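Local coordinates for alcohol oxidase (Myceliophthora thermophila, PDB 6F74), which binds FAD and probably acts as a VAO-type flavoprotein oxidase of the oxygen-dependent FAD-linked oxidoreductase family, at residues T312-A317 with Y371-W376; Q340-S345 with S496-I501; N347-Y352 with E386-P391; K380-A385 with S407-Y412. All blocks are in the same frame, centred on the assembly; numbering follows the deposited sequence.

All four contacts belong to one part of the fold, a seven-stranded antiparallel sheet and the helices 328-346 and 382-396 packed on it. Interaction 1 is a buried pairing of two strands within the sheet and rests on backbone hydrogen bonds. Interaction 2 is also buried, but it is apolar and has no hydrogen bond between its segments. It seats helix 328-346, and Leu341 touches Phe375 of interaction 1. Interactions 3 and 4 share helix 382-396. Interaction 3 is partly buried and mixes one hydrogen bond from a side-chain amide with valine-alanine packing. Interaction 4 lies at the surface, where a carboxylate meets the helix start. Phe409 joins these two by touching Glu386 and Val389.

Interaction 1. Residues T312-A317 with Y371-W376; sequences TAHRLA and YTHGFW
His314 and Phe375 form a hydrogen-bonded antiparallel pair. His314 N donates to Phe375 O at 2.7 Å, nearly straight at 172°, and Phe375 N returns a bond to His314 O. Leu316 and His373 repeat the pattern, with His373 N to Leu316 O at 2.9 Å and Leu316 N to His373 O at 3.2 Å. Leu316 O also takes a weak bond from a water that lies 2.7 Å from Thr372 OG1.

The His373 ring is held by both nitrogens. Its ND1 is 2.8 Å from Tyr371 OH, in a bond where either could donate. Its NE2 accepts a weak bond from His314 ND1 at 3.1 Å. That bond is bent to 123°, and the two rings meet obliquely. His314 NE2 bonds in turn to Ser407 OG on strand 403-412. Chi1 of 82° sets His373 CG between the backbone N and the carbonyl carbon. Leu316 CB sits over one face of this ring, 3.6 Å from its centroid, and Phe375 CD2 lies over the opposite face near the rim. Across the sheet, Arg315 forms a salt bridge with Glu422. His314 ND1 gives the proton, so a proton on His373 NE2 would probably be disfavoured.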
loop_
_atom_site.group_PDB
_atom_site.type_symbol
_atom_site.label_atom_id
_atom_site.label_comp_id
_atom_site.label_asym_id
_atom_site.label_seq_id
_atom_site.Cartn_x
_atom_site.Cartn_y
_atom_site.Cartn_z
ATOM N N THR A 312 7.713 -13.790 -20.135
ATOM C CA THR A 312 7.297 -12.982 -21.279
ATOM C C THR A 312 6.271 -11.967 -20.824
ATOM O O THR A 312 5.321 -12.315 -20.146
ATOM C CB THR A 312 6.724 -13.852 -22.410
ATOM O OG1 THR A 312 7.694 -14.833 -22.773
ATOM C CG2 THR A 312 6.435 -13.013 -23.650
ATOM N N ALA A 313 6.471 -10.723 -21.235
ATOM C CA ALA A 313 5.546 -9.642 -20.959
ATOM C C ALA A 313 4.690 -9.354 -22.182
ATOM O O ALA A 313 5.163 -9.456 -23.306
ATOM C CB ALA A 313 6.327 -8.394 -20.563
ATOM N N HIS A 314 3.442 -8.977 -21.934
ATOM C CA HIS A 314 2.485 -8.625 -22.965
ATOM C C HIS A 314 2.072 -7.181 -22.789
ATOM O O HIS A 314 1.494 -6.842 -21.778
ATOM C CB HIS A 314 1.233 -9.498 -22.832
ATOM C CG HIS A 314 0.164 -9.188 -23.832
ATOM N ND1 HIS A 314 -1.144 -8.970 -23.475
ATOM C CD2 HIS A 314 0.206 -9.098 -25.185
ATOM C CE1 HIS A 314 -1.859 -8.741 -24.567
ATOM N NE2 HIS A 314 -1.061 -8.809 -25.616
ATOM N N ARG A 315 2.378 -6.341 -23.763
ATOM C CA ARG A 315 1.955 -4.947 -23.726
ATOM C C ARG A 315 0.741 -4.747 -24.625
ATOM O O ARG A 315 0.816 -4.976 -25.823
ATOM C CB ARG A 315 3.119 -4.029 -24.100
ATOM C CG ARG A 315 4.229 -3.998 -23.023
ATOM C CD ARG A 315 3.873 -3.086 -21.832
ATOM N NE ARG A 315 5.052 -2.856 -20.958
ATOM C CZ ARG A 315 5.805 -1.736 -20.938
ATOM N NH1 ARG A 315 5.548 -0.664 -21.720
ATOM N NH2 ARG A 315 6.832 -1.634 -20.086
ATOM N N LEU A 316 -0.371 -4.324 -24.048
ATOM C CA LEU A 316 -1.610 -4.140 -24.811
ATOM C C LEU A 316 -2.042 -2.703 -24.698
ATOM O O LEU A 316 -1.995 -2.156 -23.623
ATOM C CB LEU A 316 -2.744 -5.028 -24.268
ATOM C CG LEU A 316 -4.139 -4.909 -24.940
ATOM C CD1 LEU A 316 -4.130 -5.485 -26.353
ATOM C CD2 LEU A 316 -5.183 -5.623 -24.103
ATOM N N ALA A 317 -2.505 -2.118 -25.786
ATOM C CA ALA A 317 -3.043 -0.781 -25.762
ATOM C C ALA A 317 -4.243 -0.689 -26.685
ATOM O O ALA A 317 -4.233 -1.231 -27.796
ATOM C CB ALA A 317 -1.987 0.233 -26.163
ATOM N N TYR A 371 -7.076 2.295 -22.823
ATOM C CA TYR A 371 -6.713 1.256 -21.876
ATOM C C TYR A 371 -5.327 0.806 -22.253
ATOM O O TYR A 371 -5.045 0.612 -23.434
ATOM C CB TYR A 371 -7.658 0.036 -22.004
ATOM C CG TYR A 371 -7.167 -1.193 -21.259
ATOM C CD1 TYR A 371 -6.159 -2.034 -21.789
ATOM C CD2 TYR A 371 -7.680 -1.511 -20.000
ATOM C CE1 TYR A 371 -5.693 -3.140 -21.063
ATOM C CE2 TYR A 371 -7.220 -2.602 -19.289
ATOM C CZ TYR A 371 -6.241 -3.418 -19.821
ATOM O OH TYR A 371 -5.851 -4.513 -19.087
ATOM N N THR A 372 -4.489 0.569 -21.252
ATOM C CA THR A 372 -3.180 0.012 -21.488
ATOM C C THR A 372 -2.847 -0.974 -20.396
ATOM O O THR A 372 -3.328 -0.839 -19.279
ATOM C CB THR A 372 -2.083 1.116 -21.581
ATOM O OG1 THR A 372 -0.921 0.531 -22.133
ATOM C CG2 THR A 372 -1.739 1.703 -20.266
ATOM N N HIS A 373 -2.027 -1.971 -20.693
ATOM C CA HIS A 373 -1.532 -2.866 -19.646
ATOM C C HIS A 373 -0.157 -3.443 -19.904
ATOM O O HIS A 373 0.291 -3.500 -21.045
ATOM C CB HIS A 373 -2.563 -3.966 -19.282
ATOM C CG HIS A 373 -2.598 -5.179 -20.175
ATOM N ND1 HIS A 373 -3.781 -5.787 -20.510
ATOM C CD2 HIS A 373 -1.623 -5.969 -20.695
ATOM C CE1 HIS A 373 -3.540 -6.854 -21.254
ATOM N NE2 HIS A 373 -2.237 -6.987 -21.387
ATOM N N GLY A 374 0.483 -3.843 -18.800
ATOM C CA GLY A 374 1.683 -4.668 -18.770
ATOM C C GLY A 374 1.330 -5.935 -17.991
ATOM O O GLY A 374 1.212 -5.903 -16.746
ATOM N N PHE A 375 1.079 -7.014 -18.736
ATOM C CA PHE A 375 0.817 -8.322 -18.185
ATOM C C PHE A 375 2.007 -9.221 -18.502
ATOM O O PHE A 375 2.882 -8.873 -19.316
ATOM C CB PHE A 375 -0.461 -8.962 -18.768
ATOM C CG PHE A 375 -1.783 -8.386 -18.260
ATOM C CD1 PHE A 375 -1.862 -7.364 -17.291
ATOM C CD2 PHE A 375 -2.980 -8.901 -18.767
ATOM C CE1 PHE A 375 -3.080 -6.890 -16.861
ATOM C CE2 PHE A 375 -4.213 -8.420 -18.335
ATOM C CZ PHE A 375 -4.258 -7.404 -17.374
ATOM N N TRP A 376 2.023 -10.390 -17.876
ATOM C CA TRP A 376 3.135 -11.323 -18.053
ATOM C C TRP A 376 2.809 -12.725 -17.616
ATOM O O TRP A 376 1.920 -12.943 -16.786
ATOM C CB TRP A 376 4.357 -10.831 -17.294
ATOM C CG TRP A 376 4.053 -10.217 -15.930
ATOM C CD1 TRP A 376 3.760 -10.874 -14.774
ATOM C CD2 TRP A 376 4.052 -8.830 -15.613
ATOM N NE1 TRP A 376 3.552 -9.981 -13.755
ATOM C CE2 TRP A 376 3.740 -8.717 -14.238
ATOM C CE3 TRP A 376 4.280 -7.666 -16.357
ATOM C CZ2 TRP A 376 3.643 -7.480 -13.596
ATOM C CZ3 TRP A 376 4.194 -6.452 -15.725
ATOM C CH2 TRP A 376 3.881 -6.362 -14.346
HETATM O O HOH W 1 0.770 -1.193 -23.415
#

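Interaction 2. Residues Q340-S345 with S496-I501; sequences QLPALS and SPFVMI
Phe498 has chi1 at 71°, which sets CG between its backbone N and carbonyl carbon, and Leu341 has chi1 at -66°, with CG anti to its carbonyl carbon. With chi2 of Leu341 near 180°, CD1 reaches the aromatic ring. The contact is helix-on-sheet packing. Helix 328-346 lies against one end of strand 498-503, next to the edge strand 435-440 of the seven-stranded antiparallel sheet.

Leu341 CD1 stands over the centre of the Phe498 ring, 3.5 Å from the centroid and almost on the ring normal. This is a CH-pi contact, and the two side chains cross at about a right angle. Leu341 CB adds a second touch, 3.6 Å from Phe498 CE1. Pro342 CD approaches the same CE1 obliquely at 4.4 Å. Leu445, from a loop, touches both Pro342 and Phe498, and Leu472 and Ile440 on the flanking strands also pack on Phe498. An alanine in place of Phe498 would probably open a gap beneath Leu341 CD1 and leave that methyl without its aromatic partner.

Pro497, beside Phe498, takes up the rest of the contact. Next along the helix from Leu341, Pro342 CB lies 4.2 Å from Pro497 CG. One turn on from Leu341, Ser345 OG rests 3.5 Å from Pro497 CB.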
loop_
_atom_site.group_PDB
_atom_site.type_symbol
_atom_site.label_atom_id
_atom_site.label_comp_id
_atom_site.label_asym_id
_atom_site.label_seq_id
_atom_site.Cartn_x
_atom_site.Cartn_y
_atom_site.Cartn_z
ATOM N N GLN A 340 -12.554 -11.448 -19.368
ATOM C CA GLN A 340 -11.536 -12.402 -19.772
ATOM C C GLN A 340 -10.448 -12.631 -18.716
ATOM O O GLN A 340 -9.633 -13.560 -18.859
ATOM C CB GLN A 340 -10.862 -11.948 -21.057
ATOM C CG GLN A 340 -11.784 -11.737 -22.227
ATOM C CD GLN A 340 -12.656 -12.959 -22.503
ATOM O OE1 GLN A 340 -12.175 -14.096 -22.517
ATOM N NE2 GLN A 340 -13.937 -12.724 -22.701
ATOM N N LEU A 341 -10.435 -11.812 -17.660
ATOM C CA LEU A 341 -9.319 -11.851 -16.728
ATOM C C LEU A 341 -9.169 -13.155 -15.984
ATOM O O LEU A 341 -8.035 -13.615 -15.788
ATOM C CB LEU A 341 -9.344 -10.638 -15.744
ATOM C CG LEU A 341 -9.128 -9.266 -16.392
ATOM C CD1 LEU A 341 -9.055 -8.210 -15.298
ATOM C CD2 LEU A 341 -7.902 -9.214 -17.297
ATOM N N PRO A 342 -10.296 -13.777 -15.568
ATOM C CA PRO A 342 -10.120 -15.023 -14.827
ATOM C C PRO A 342 -9.479 -16.132 -15.655
ATOM O O PRO A 342 -8.639 -16.867 -15.131
ATOM C CB PRO A 342 -11.544 -15.373 -14.377
ATOM C CG PRO A 342 -12.232 -14.054 -14.307
ATOM C CD PRO A 342 -11.673 -13.263 -15.448
ATOM N N ALA A 343 -9.881 -16.252 -16.913
ATOM C CA ALA A 343 -9.245 -17.200 -17.823
ATOM C C ALA A 343 -7.747 -16.925 -17.944
ATOM O O ALA A 343 -6.917 -17.826 -17.836
ATOM C CB ALA A 343 -9.906 -17.146 -19.209
ATOM N N LEU A 344 -7.416 -15.660 -18.143
ATOM C CA LEU A 344 -6.024 -15.238 -18.172
ATOM C C LEU A 344 -5.282 -15.614 -16.881
ATOM O O LEU A 344 -4.196 -16.203 -16.934
ATOM C CB LEU A 344 -5.908 -13.755 -18.480
ATOM C CG LEU A 344 -5.716 -13.467 -19.960
ATOM C CD1 LEU A 344 -6.831 -14.034 -20.840
ATOM C CD2 LEU A 344 -5.556 -11.966 -20.165
ATOM N N SER A 345 -5.898 -15.322 -15.746
ATOM C CA SER A 345 -5.322 -15.694 -14.475
ATOM C C SER A 345 -5.096 -17.200 -14.371
ATOM O O SER A 345 -4.027 -17.630 -13.938
ATOM C CB SER A 345 -6.187 -15.222 -13.318
ATOM O OG SER A 345 -5.532 -15.470 -12.094
ATOM N N SER A 496 -10.782 -14.423 -5.677
ATOM C CA SER A 496 -10.756 -13.267 -6.570
ATOM C C SER A 496 -9.405 -13.154 -7.262
ATOM O O SER A 496 -8.390 -12.946 -6.592
ATOM C CB SER A 496 -11.065 -11.999 -5.776
ATOM O OG SER A 496 -12.233 -12.207 -4.984
ATOM N N PRO A 497 -9.367 -13.311 -8.593
ATOM C CA PRO A 497 -8.061 -13.304 -9.253
ATOM C C PRO A 497 -7.491 -11.916 -9.464
ATOM O O PRO A 497 -6.283 -11.791 -9.670
ATOM C CB PRO A 497 -8.318 -14.003 -10.592
ATOM C CG PRO A 497 -9.785 -13.966 -10.808
ATOM C CD PRO A 497 -10.457 -13.672 -9.510
ATOM N N PHE A 498 -8.339 -10.890 -9.402
ATOM C CA PHE A 498 -7.897 -9.529 -9.578
ATOM C C PHE A 498 -8.663 -8.535 -8.718
ATOM O O PHE A 498 -9.687 -8.854 -8.135
ATOM C CB PHE A 498 -7.949 -9.129 -11.058
ATOM C CG PHE A 498 -9.333 -8.948 -11.623
ATOM C CD1 PHE A 498 -10.007 -10.021 -12.203
ATOM C CD2 PHE A 498 -9.932 -7.695 -11.663
ATOM C CE1 PHE A 498 -11.265 -9.852 -12.745
ATOM C CE2 PHE A 498 -11.186 -7.524 -12.225
ATOM C CZ PHE A 498 -11.858 -8.597 -12.761
ATOM N N VAL A 499 -8.099 -7.332 -8.633
ATOM C CA VAL A 499 -8.672 -6.217 -7.907
ATOM C C VAL A 499 -8.936 -5.079 -8.880
ATOM O O VAL A 499 -8.153 -4.836 -9.789
ATOM C CB VAL A 499 -7.733 -5.738 -6.793
ATOM C CG1 VAL A 499 -8.405 -4.655 -5.950
ATOM C CG2 VAL A 499 -7.325 -6.920 -5.909
ATOM N N MET A 500 -10.069 -4.403 -8.695
ATOM C CA MET A 500 -10.341 -3.129 -9.380
ATOM C C MET A 500 -10.147 -2.025 -8.368
ATOM O O MET A 500 -10.652 -2.115 -7.236
ATOM C CB MET A 500 -11.758 -3.076 -9.938
ATOM C CG MET A 500 -11.993 -4.076 -11.058
ATOM S SD MET A 500 -13.691 -4.326 -11.562
ATOM C CE MET A 500 -14.061 -2.839 -12.464
ATOM N N ILE A 501 -9.367 -1.020 -8.750
ATOM C CA ILE A 501 -9.198 0.204 -7.983
ATOM C C ILE A 501 -9.697 1.367 -8.837
ATOM O O ILE A 501 -9.369 1.468 -10.014
ATOM C CB ILE A 501 -7.730 0.418 -7.617
ATOM C CG1 ILE A 501 -7.282 -0.740 -6.732
ATOM C CG2 ILE A 501 -7.521 1.745 -6.910
ATOM C CD1 ILE A 501 -5.855 -0.686 -6.249
#

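Interaction 3. Residues N347-Y352 with E386-P391; sequences NGVAGY and EKAVAP
Asn347 reaches across to helix 382-396 with its side-chain amide. Its ND2 donates to the backbone Ala388 O at 3.0 Å. The bond is nearly straight, at 167°. The acceptor lies close to the amide plane of Asn347, and the donor is tilted 20° from the carbonyl plane. Chi1 of -63° puts CG anti to the carbonyl carbon and beside the backbone N, 3.8 Å from Ala388 O, where the amide begins. Independently of this torsion, Asn347 CB lies 3.9 Å from Ala388 CB. ND2 of Asn347 also comes to 3.8 Å from Pro391 CG.

The helix is kinked at Pro391, whose N has no hydrogen to give to the turn before. An alanine in place of Asn347 would probably leave Ala388 O without this donor and weaken the tie between the two elements.

Val349 makes the apolar half of the contact. Its CG1 is anti to the backbone N, and CG2 is anti to the carbonyl carbon. CG2 carries the contact, 3.7 Å from Ala388 CB and 4.1 Å from Val389 CG1. Phe375 and Thr377 on strand 370-378, and Leu344 on helix 328-346, also touch Val349.

Between Asn347 and Val349 the chain turns at Gly348, which has positive phi. Val349 N bonds to Leu344 O, and Gly348 N bonds to Ser345 O. This is a Schellman motif with Gly348 as C-prime, ending helix 328-346 and leading directly into strand 349-356 of the antiparallel sheet.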
loop_
_atom_site.group_PDB
_atom_site.type_symbol
_atom_site.label_atom_id
_atom_site.label_comp_id
_atom_site.label_asym_id
_atom_site.label_seq_id
_atom_site.Cartn_x
_atom_site.Cartn_y
_atom_site.Cartn_z
ATOM N N ASN A 347 -4.500 -19.190 -16.744
ATOM C CA ASN A 347 -3.395 -19.475 -17.640
ATOM C C ASN A 347 -2.035 -18.952 -17.152
ATOM O O ASN A 347 -1.088 -18.944 -17.938
ATOM C CB ASN A 347 -3.695 -18.862 -19.041
ATOM C CG ASN A 347 -4.913 -19.473 -19.715
ATOM O OD1 ASN A 347 -5.337 -20.558 -19.357
ATOM N ND2 ASN A 347 -5.470 -18.774 -20.717
ATOM N N GLY A 348 -1.913 -18.506 -15.895
ATOM C CA GLY A 348 -0.638 -17.981 -15.391
ATOM C C GLY A 348 -0.265 -16.549 -15.733
ATOM O O GLY A 348 0.909 -16.157 -15.652
ATOM N N VAL A 349 -1.267 -15.744 -16.096
ATOM C CA VAL A 349 -1.066 -14.350 -16.442
ATOM C C VAL A 349 -1.314 -13.470 -15.201
ATOM O O VAL A 349 -2.256 -13.694 -14.416
ATOM C CB VAL A 349 -1.982 -13.886 -17.605
ATOM C CG1 VAL A 349 -1.666 -12.454 -18.024
ATOM C CG2 VAL A 349 -1.814 -14.783 -18.820
ATOM N N ALA A 350 -0.447 -12.477 -15.046
ATOM C CA ALA A 350 -0.546 -11.487 -13.978
ATOM C C ALA A 350 -0.071 -10.129 -14.485
ATOM O O ALA A 350 0.581 -10.029 -15.539
ATOM C CB ALA A 350 0.268 -11.923 -12.768
ATOM N N GLY A 351 -0.377 -9.090 -13.707
ATOM C CA GLY A 351 0.155 -7.745 -13.972
ATOM C C GLY A 351 -0.853 -6.644 -13.768
ATOM O O GLY A 351 -1.822 -6.799 -13.015
ATOM N N TYR A 352 -0.614 -5.514 -14.422
ATOM C CA TYR A 352 -1.404 -4.333 -14.140
ATOM C C TYR A 352 -1.893 -3.661 -15.391
ATOM O O TYR A 352 -1.135 -3.493 -16.358
ATOM C CB TYR A 352 -0.601 -3.334 -13.293
ATOM C CG TYR A 352 -0.041 -3.957 -12.039
ATOM C CD1 TYR A 352 1.232 -4.585 -12.036
ATOM C CD2 TYR A 352 -0.752 -3.934 -10.866
ATOM C CE1 TYR A 352 1.740 -5.154 -10.889
ATOM C CE2 TYR A 352 -0.243 -4.503 -9.702
ATOM C CZ TYR A 352 1.005 -5.107 -9.726
ATOM O OH TYR A 352 1.512 -5.653 -8.586
ATOM N N GLU A 386 1.558 -16.188 -25.718
ATOM C CA GLU A 386 0.505 -15.850 -26.691
ATOM C C GLU A 386 -0.741 -16.702 -26.486
ATOM O O GLU A 386 -1.843 -16.184 -26.540
ATOM C CB GLU A 386 1.019 -15.953 -28.128
ATOM C CG GLU A 386 2.105 -14.931 -28.401
ATOM C CD GLU A 386 2.303 -14.567 -29.854
ATOM O OE1 GLU A 386 1.323 -14.137 -30.498
ATOM O OE2 GLU A 386 3.439 -14.696 -30.374
ATOM N N LYS A 387 -0.565 -17.996 -26.224
ATOM C CA LYS A 387 -1.707 -18.876 -25.938
ATOM C C LYS A 387 -2.407 -18.417 -24.667
ATOM O O LYS A 387 -3.642 -18.408 -24.604
ATOM C CB LYS A 387 -1.274 -20.322 -25.780
ATOM C CG LYS A 387 -0.782 -20.958 -27.053
ATOM C CD LYS A 387 -0.589 -22.452 -26.946
ATOM C CE LYS A 387 -0.109 -22.950 -28.303
ATOM N NZ LYS A 387 0.323 -24.356 -28.273
ATOM N N ALA A 388 -1.610 -18.006 -23.680
ATOM C CA ALA A 388 -2.132 -17.607 -22.381
ATOM C C ALA A 388 -3.077 -16.397 -22.457
ATOM O O ALA A 388 -4.093 -16.380 -21.764
ATOM C CB ALA A 388 -1.009 -17.354 -21.388
ATOM N N VAL A 389 -2.766 -15.441 -23.336
ATOM C CA VAL A 389 -3.589 -14.227 -23.497
ATOM C C VAL A 389 -4.571 -14.329 -24.663
ATOM O O VAL A 389 -5.312 -13.393 -24.928
ATOM C CB VAL A 389 -2.746 -12.921 -23.631
ATOM C CG1 VAL A 389 -1.930 -12.680 -22.383
ATOM C CG2 VAL A 389 -1.845 -12.903 -24.887
ATOM N N ALA A 390 -4.592 -15.474 -25.337
ATOM C CA ALA A 390 -5.449 -15.681 -26.477
ATOM C C ALA A 390 -6.910 -15.448 -26.147
ATOM O O ALA A 390 -7.572 -14.771 -26.920
ATOM C CB ALA A 390 -5.228 -17.055 -27.103
ATOM N N PRO A 391 -7.418 -15.961 -24.996
ATOM C CA PRO A 391 -8.835 -15.719 -24.729
ATOM C C PRO A 391 -9.208 -14.226 -24.786
ATOM O O PRO A 391 -10.273 -13.888 -25.311
ATOM C CB PRO A 391 -9.031 -16.298 -23.323
ATOM C CG PRO A 391 -7.962 -17.337 -23.205
ATOM C CD PRO A 391 -6.793 -16.689 -23.877
#

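Interaction 4. Residues K380-A385 with S407-Y412; sequences KRQAEA and STFAEY
Glu411 OE1 accepts a hydrogen bond from the backbone Gln382 N at 2.9 Å, with an angle of 148° at the hydrogen. The donor stands above the carboxylate plane. Glu411 CG is anti to its backbone N, chi1 -161°, and the chain beyond is extended, bringing the carboxylate to the first turn of helix 382-396. The same OE1 lies 3.5 Å from Gln382 CB.

The second oxygen faces Arg381. Glu411 OE2 is 3.6 Å from Arg381 NE in a salt bridge. It is an electrostatic pairing without a hydrogen bond, the oxygen standing off the plane of the guanidinium. The guanidinium and carboxylate planes are nearly perpendicular.

Gln382 extends its chain across Phe409. Its NE2 comes to 3.6 Å from Phe409 CB, and the amide and ring planes are 23° apart. NE2 also makes a weak hydrogen bond to Glu386 OE2. Ala385 CB lies 4.4 Å from Phe409 CD2. The Phe409 ring also stacks on His314 of the adjoining strand.

The negative carboxylate near the positive N-terminal end of the helix would probably be stabilised by it. Glu411 thus accepts from a backbone N-H of the first turn, joining helix 382-396 to the edge strand 403-412 of the antiparallel sheet.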
loop_
_atom_site.group_PDB
_atom_site.type_symbol
_atom_site.label_atom_id
_atom_site.label_comp_id
_atom_site.label_asym_id
_atom_site.label_seq_id
_atom_site.Cartn_x
_atom_site.Cartn_y
_atom_site.Cartn_z
ATOM N N LYS A 380 7.158 -18.780 -18.734
ATOM C CA LYS A 380 6.711 -19.188 -20.074
ATOM C C LYS A 380 7.357 -18.349 -21.166
ATOM O O LYS A 380 7.469 -17.132 -21.026
ATOM C CB LYS A 380 5.204 -19.072 -20.178
ATOM C CG LYS A 380 4.421 -20.019 -19.262
ATOM C CD LYS A 380 2.910 -19.789 -19.426
ATOM C CE LYS A 380 2.043 -20.989 -19.114
ATOM N NZ LYS A 380 1.919 -21.245 -17.657
ATOM N N ARG A 381 7.768 -19.004 -22.248
ATOM C CA ARG A 381 8.357 -18.325 -23.411
ATOM C C ARG A 381 7.200 -17.739 -24.231
ATOM O O ARG A 381 6.043 -17.977 -23.915
ATOM C CB ARG A 381 9.206 -19.305 -24.239
ATOM C CG ARG A 381 10.418 -19.806 -23.474
ATOM C CD ARG A 381 11.439 -20.568 -24.309
ATOM N NE ARG A 381 12.818 -20.185 -23.966
ATOM C CZ ARG A 381 13.464 -20.513 -22.828
ATOM N NH1 ARG A 381 12.895 -21.275 -21.879
ATOM N NH2 ARG A 381 14.706 -20.063 -22.622
ATOM N N GLN A 382 7.521 -16.986 -25.267
ATOM C CA GLN A 382 6.520 -16.181 -25.974
ATOM C C GLN A 382 5.365 -16.985 -26.562
ATOM O O GLN A 382 4.214 -16.547 -26.479
ATOM C CB GLN A 382 7.168 -15.320 -27.054
ATOM C CG GLN A 382 6.194 -14.462 -27.840
ATOM C CD GLN A 382 6.863 -13.444 -28.736
ATOM O OE1 GLN A 382 8.058 -13.164 -28.615
ATOM N NE2 GLN A 382 6.075 -12.842 -29.629
ATOM N N ALA A 383 5.666 -18.139 -27.151
ATOM C CA ALA A 383 4.625 -18.965 -27.789
ATOM C C ALA A 383 3.551 -19.348 -26.774
ATOM O O ALA A 383 2.360 -19.273 -27.076
ATOM C CB ALA A 383 5.230 -20.214 -28.419
ATOM N N GLU A 384 3.987 -19.712 -25.563
ATOM C CA GLU A 384 3.056 -20.073 -24.506
ATOM C C GLU A 384 2.386 -18.847 -23.929
ATOM O O GLU A 384 1.268 -18.942 -23.461
ATOM C CB GLU A 384 3.734 -20.862 -23.378
ATOM C CG GLU A 384 4.229 -22.238 -23.758
ATOM C CD GLU A 384 3.180 -23.327 -23.541
ATOM O OE1 GLU A 384 1.960 -23.119 -23.829
ATOM O OE2 GLU A 384 3.579 -24.433 -23.081
ATOM N N ALA A 385 3.092 -17.723 -23.918
ATOM C CA ALA A 385 2.526 -16.446 -23.483
ATOM C C ALA A 385 1.379 -16.005 -24.411
ATOM O O ALA A 385 0.355 -15.530 -23.941
ATOM C CB ALA A 385 3.602 -15.377 -23.425
ATOM N N SER A 407 -0.529 -4.785 -29.679
ATOM C CA SER A 407 -0.261 -5.943 -28.858
ATOM C C SER A 407 1.131 -6.398 -29.158
ATOM O O SER A 407 1.400 -6.776 -30.290
ATOM C CB SER A 407 -1.262 -7.058 -29.216
ATOM O OG SER A 407 -1.047 -8.179 -28.414
ATOM N N THR A 408 2.021 -6.357 -28.176
ATOM C CA THR A 408 3.388 -6.816 -28.371
ATOM C C THR A 408 3.861 -7.655 -27.204
ATOM O O THR A 408 3.325 -7.566 -26.103
ATOM C CB THR A 408 4.343 -5.630 -28.562
ATOM O OG1 THR A 408 4.379 -4.830 -27.364
ATOM C CG2 THR A 408 3.911 -4.777 -29.732
ATOM N N PHE A 409 4.889 -8.456 -27.458
ATOM C CA PHE A 409 5.464 -9.346 -26.460
ATOM C C PHE A 409 6.950 -9.098 -26.358
ATOM O O PHE A 409 7.592 -8.816 -27.359
ATOM C CB PHE A 409 5.233 -10.797 -26.830
ATOM C CG PHE A 409 3.775 -11.169 -26.904
ATOM C CD1 PHE A 409 3.053 -10.956 -28.065
ATOM C CD2 PHE A 409 3.133 -11.719 -25.818
ATOM C CE1 PHE A 409 1.716 -11.283 -28.137
ATOM C CE2 PHE A 409 1.796 -12.061 -25.876
ATOM C CZ PHE A 409 1.079 -11.841 -27.038
ATOM N N ALA A 410 7.472 -9.174 -25.139
ATOM C CA ALA A 410 8.903 -9.085 -24.881
ATOM C C ALA A 410 9.309 -10.254 -24.002
ATOM O O ALA A 410 8.687 -10.486 -22.969
ATOM C CB ALA A 410 9.228 -7.773 -24.200
ATOM N N GLU A 411 10.342 -10.990 -24.423
ATOM C CA GLU A 411 10.826 -12.172 -23.678
ATOM C C GLU A 411 12.053 -11.788 -22.867
ATOM O O GLU A 411 12.883 -11.015 -23.349
ATOM C CB GLU A 411 11.137 -13.337 -24.608
ATOM C CG GLU A 411 11.186 -14.685 -23.873
ATOM C CD GLU A 411 11.179 -15.891 -24.801
ATOM O OE1 GLU A 411 10.242 -15.982 -25.609
ATOM O OE2 GLU A 411 12.103 -16.772 -24.719
ATOM N N TYR A 412 12.135 -12.273 -21.625
ATOM C CA TYR A 412 13.319 -12.097 -20.763
ATOM C C TYR A 412 13.812 -13.460 -20.337
ATOM O O TYR A 412 13.013 -14.411 -20.304
ATOM C CB TYR A 412 12.979 -11.255 -19.524
ATOM C CG TYR A 412 12.461 -9.885 -19.893
ATOM C CD1 TYR A 412 13.330 -8.825 -20.153
ATOM C CD2 TYR A 412 11.103 -9.659 -20.040
ATOM C CE1 TYR A 412 12.846 -7.585 -20.516
ATOM C CE2 TYR A 412 10.617 -8.424 -20.400
ATOM C CZ TYR A 412 11.493 -7.393 -20.641
ATOM O OH TYR A 412 11.036 -6.153 -21.022
#